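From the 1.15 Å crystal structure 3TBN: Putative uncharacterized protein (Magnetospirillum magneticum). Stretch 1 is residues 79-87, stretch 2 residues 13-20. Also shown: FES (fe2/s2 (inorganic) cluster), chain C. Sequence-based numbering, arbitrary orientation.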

# COMPACT_ATOMS: atom_id res chain seq x y z
N LEU A 79 -5.38 -0.46 3.98
CA LEU A 79 -6.61 -0.40 3.20
C LEU A 79 -6.88 1.01 2.69
O LEU A 79 -6.50 2.00 3.31
CB LEU A 79 -7.79 -0.89 4.03
CG LEU A 79 -7.65 -2.32 4.57
CD1 LEU A 79 -8.88 -2.70 5.36
CD2 LEU A 79 -7.40 -3.31 3.44
N CYS A 80 -7.55 1.09 1.54
CA CYS A 80 -7.99 2.36 0.97
C CYS A 80 -8.97 3.06 1.91
O CYS A 80 -9.92 2.45 2.38
CB CYS A 80 -8.67 2.08 -0.38
SG CYS A 80 -9.33 3.53 -1.21
N ASP A 81 -8.72 4.34 2.17
CA ASP A 81 -9.64 5.15 2.96
C ASP A 81 -10.13 6.37 2.18
O ASP A 81 -10.75 7.27 2.75
CB ASP A 81 -9.01 5.57 4.29
CG ASP A 81 -7.93 6.62 4.13
OD1 ASP A 81 -7.55 6.92 2.99
OD2 ASP A 81 -7.44 7.12 5.16
N GLY A 82 -9.87 6.38 0.88
CA GLY A 82 -10.31 7.46 0.02
C GLY A 82 -9.32 8.60 -0.17
O GLY A 82 -9.58 9.52 -0.93
N THR A 83 -8.18 8.53 0.52
CA THR A 83 -7.17 9.59 0.42
C THR A 83 -6.72 9.79 -1.03
O THR A 83 -6.37 10.90 -1.43
CB THR A 83 -5.97 9.29 1.32
OG1 THR A 83 -6.40 9.29 2.69
CG2 THR A 83 -4.89 10.35 1.15
N HIS A 84 -6.74 8.72 -1.82
CA HIS A 84 -6.34 8.81 -3.23
C HIS A 84 -7.14 9.85 -4.00
O HIS A 84 -6.67 10.37 -5.01
CB HIS A 84 -6.47 7.45 -3.91
CG HIS A 84 -7.88 6.97 -4.06
ND1 HIS A 84 -8.48 6.13 -3.14
CD2 HIS A 84 -8.82 7.22 -5.00
CE1 HIS A 84 -9.72 5.88 -3.52
NE2 HIS A 84 -9.95 6.53 -4.65
N LYS A 85 -8.34 10.17 -3.52
CA LYS A 85 -9.21 11.12 -4.20
C LYS A 85 -8.70 12.55 -4.15
O LYS A 85 -9.00 13.35 -5.04
CB LYS A 85 -10.62 11.08 -3.59
CG LYS A 85 -11.28 9.71 -3.68
CD LYS A 85 -12.65 9.73 -3.03
CE LYS A 85 -13.63 10.56 -3.85
NZ LYS A 85 -14.89 10.84 -3.12
N THR A 86 -7.94 12.90 -3.12
CA THR A 86 -7.48 14.27 -2.94
C THR A 86 -5.97 14.39 -3.04
O THR A 86 -5.41 15.49 -2.97
CB THR A 86 -7.93 14.84 -1.58
OG1 THR A 86 -7.48 13.98 -0.53
CG2 THR A 86 -9.45 14.94 -1.52
N LEU A 87 -5.31 13.25 -3.20
CA LEU A 87 -3.85 13.18 -3.18
C LEU A 87 -3.25 13.99 -4.33
O LEU A 87 -3.97 14.58 -5.14
CB LEU A 87 -3.41 11.73 -3.27
CG LEU A 87 -1.91 11.49 -3.10
CD1 LEU A 87 -1.46 11.97 -1.73
CD2 LEU A 87 -1.62 10.02 -3.29
FE1 FES C . -7.46 4.80 -1.80
FE2 FES C . -4.79 4.91 -1.30
S1 FES C . -5.80 3.94 -3.03
S2 FES C . -6.43 5.71 -0.05
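Stretch 2 13-20: VIAQKAPY

Stretch 2 lies against stretch 1 as a segment with no regular helix or strand; stretch 1 is loop or turn, with helical phi/psi at 83-85 but no regular bonding. The two run in opposite senses, since the CA pairs nearest across the contact are Cys-80 with Pro-19 (CA to CA 5.9 Å) and His-84 with Lys-17 (CA to CA 5.1 Å): as numbering rises in one, it falls in the other. No direct hydrogen bond joins the stretches; they bury 295 Å² between them, both sides summed, and a water also links them.

His-84 is central. Its chi1 of 67° (p) accompanies ND1 ligation of FES FE1 at 2.1 Å, and Pro-19 CD lies over a face of the ring, 4.3 Å from the centroid and 27° off its normal, a CH-pi contact. His-84 CD2 approaches Lys-17 O to 3.5 Å. Beside it, Cys-80, whose SG binds FE1 at 2.3 Å, sets its CB 3.7 Å from Pro-19 CB. The stretch 2 backbone also reaches the cluster, with Ala-18 C 3.5 Å from FES S1.

At the far end, Leu-87 CD2 meets Ile-14 CD1 at 3.8 Å. Water 1 accepts from Lys-17 NZ at 3.2 Å and its O lies 3.0 Å from His-84 O, bridging the stretches.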

# COMPACT_ATOMS: atom_id res chain seq x y z
N VAL A 13 6.04 6.18 -3.35
CA VAL A 13 5.47 6.66 -4.59
C VAL A 13 4.09 6.04 -4.77
O VAL A 13 3.79 4.97 -4.23
CB VAL A 13 6.35 6.35 -5.81
CG1 VAL A 13 7.67 7.09 -5.71
CG2 VAL A 13 6.57 4.85 -5.95
N ILE A 14 3.26 6.74 -5.51
CA ILE A 14 1.97 6.22 -5.93
C ILE A 14 2.20 5.03 -6.85
O ILE A 14 2.99 5.12 -7.78
CB ILE A 14 1.20 7.31 -6.70
CG1 ILE A 14 0.86 8.49 -5.78
CG2 ILE A 14 -0.07 6.74 -7.32
CD1 ILE A 14 0.39 9.72 -6.52
N ALA A 15 1.52 3.92 -6.60
CA ALA A 15 1.43 2.86 -7.60
C ALA A 15 0.31 3.22 -8.57
O ALA A 15 0.53 3.33 -9.77
CB ALA A 15 1.21 1.50 -6.96
N GLN A 16 -0.89 3.43 -8.04
CA GLN A 16 -1.99 4.01 -8.79
C GLN A 16 -2.89 4.75 -7.81
O GLN A 16 -2.93 4.39 -6.63
CB GLN A 16 -2.78 2.93 -9.54
CG GLN A 16 -3.37 1.88 -8.62
CD GLN A 16 -4.18 0.82 -9.34
OE1 GLN A 16 -3.92 0.48 -10.49
NE2 GLN A 16 -5.18 0.28 -8.64
N LYS A 17 -3.58 5.79 -8.27
CA LYS A 17 -4.49 6.54 -7.41
C LYS A 17 -5.86 5.86 -7.39
O LYS A 17 -6.87 6.45 -7.78
CB LYS A 17 -4.60 7.99 -7.86
CG LYS A 17 -3.30 8.76 -7.67
CD LYS A 17 -3.52 10.25 -7.68
CE LYS A 17 -3.98 10.72 -9.04
NZ LYS A 17 -4.15 12.20 -9.09
N ALA A 18 -5.86 4.62 -6.92
CA ALA A 18 -7.05 3.80 -6.84
C ALA A 18 -6.69 2.53 -6.09
O ALA A 18 -5.54 2.08 -6.15
CB ALA A 18 -7.55 3.45 -8.24
N PRO A 19 -7.66 1.94 -5.39
CA PRO A 19 -7.37 0.72 -4.64
C PRO A 19 -7.15 -0.50 -5.54
O PRO A 19 -7.53 -0.52 -6.71
CB PRO A 19 -8.62 0.53 -3.78
CG PRO A 19 -9.70 1.22 -4.54
CD PRO A 19 -9.04 2.40 -5.19
N TYR A 20 -6.51 -1.51 -4.95
CA TYR A 20 -6.35 -2.82 -5.55
C TYR A 20 -7.26 -3.80 -4.81
O TYR A 20 -6.94 -4.23 -3.71
CB TYR A 20 -4.91 -3.30 -5.40
CG TYR A 20 -3.91 -2.60 -6.29
CD1 TYR A 20 -3.67 -3.05 -7.57
CD2 TYR A 20 -3.17 -1.52 -5.83
CE1 TYR A 20 -2.73 -2.44 -8.39
CE2 TYR A 20 -2.23 -0.90 -6.63
CZ TYR A 20 -2.01 -1.36 -7.91
OH TYR A 20 -1.07 -0.74 -8.71
O HOH W 1 -6.04 12.83 -6.56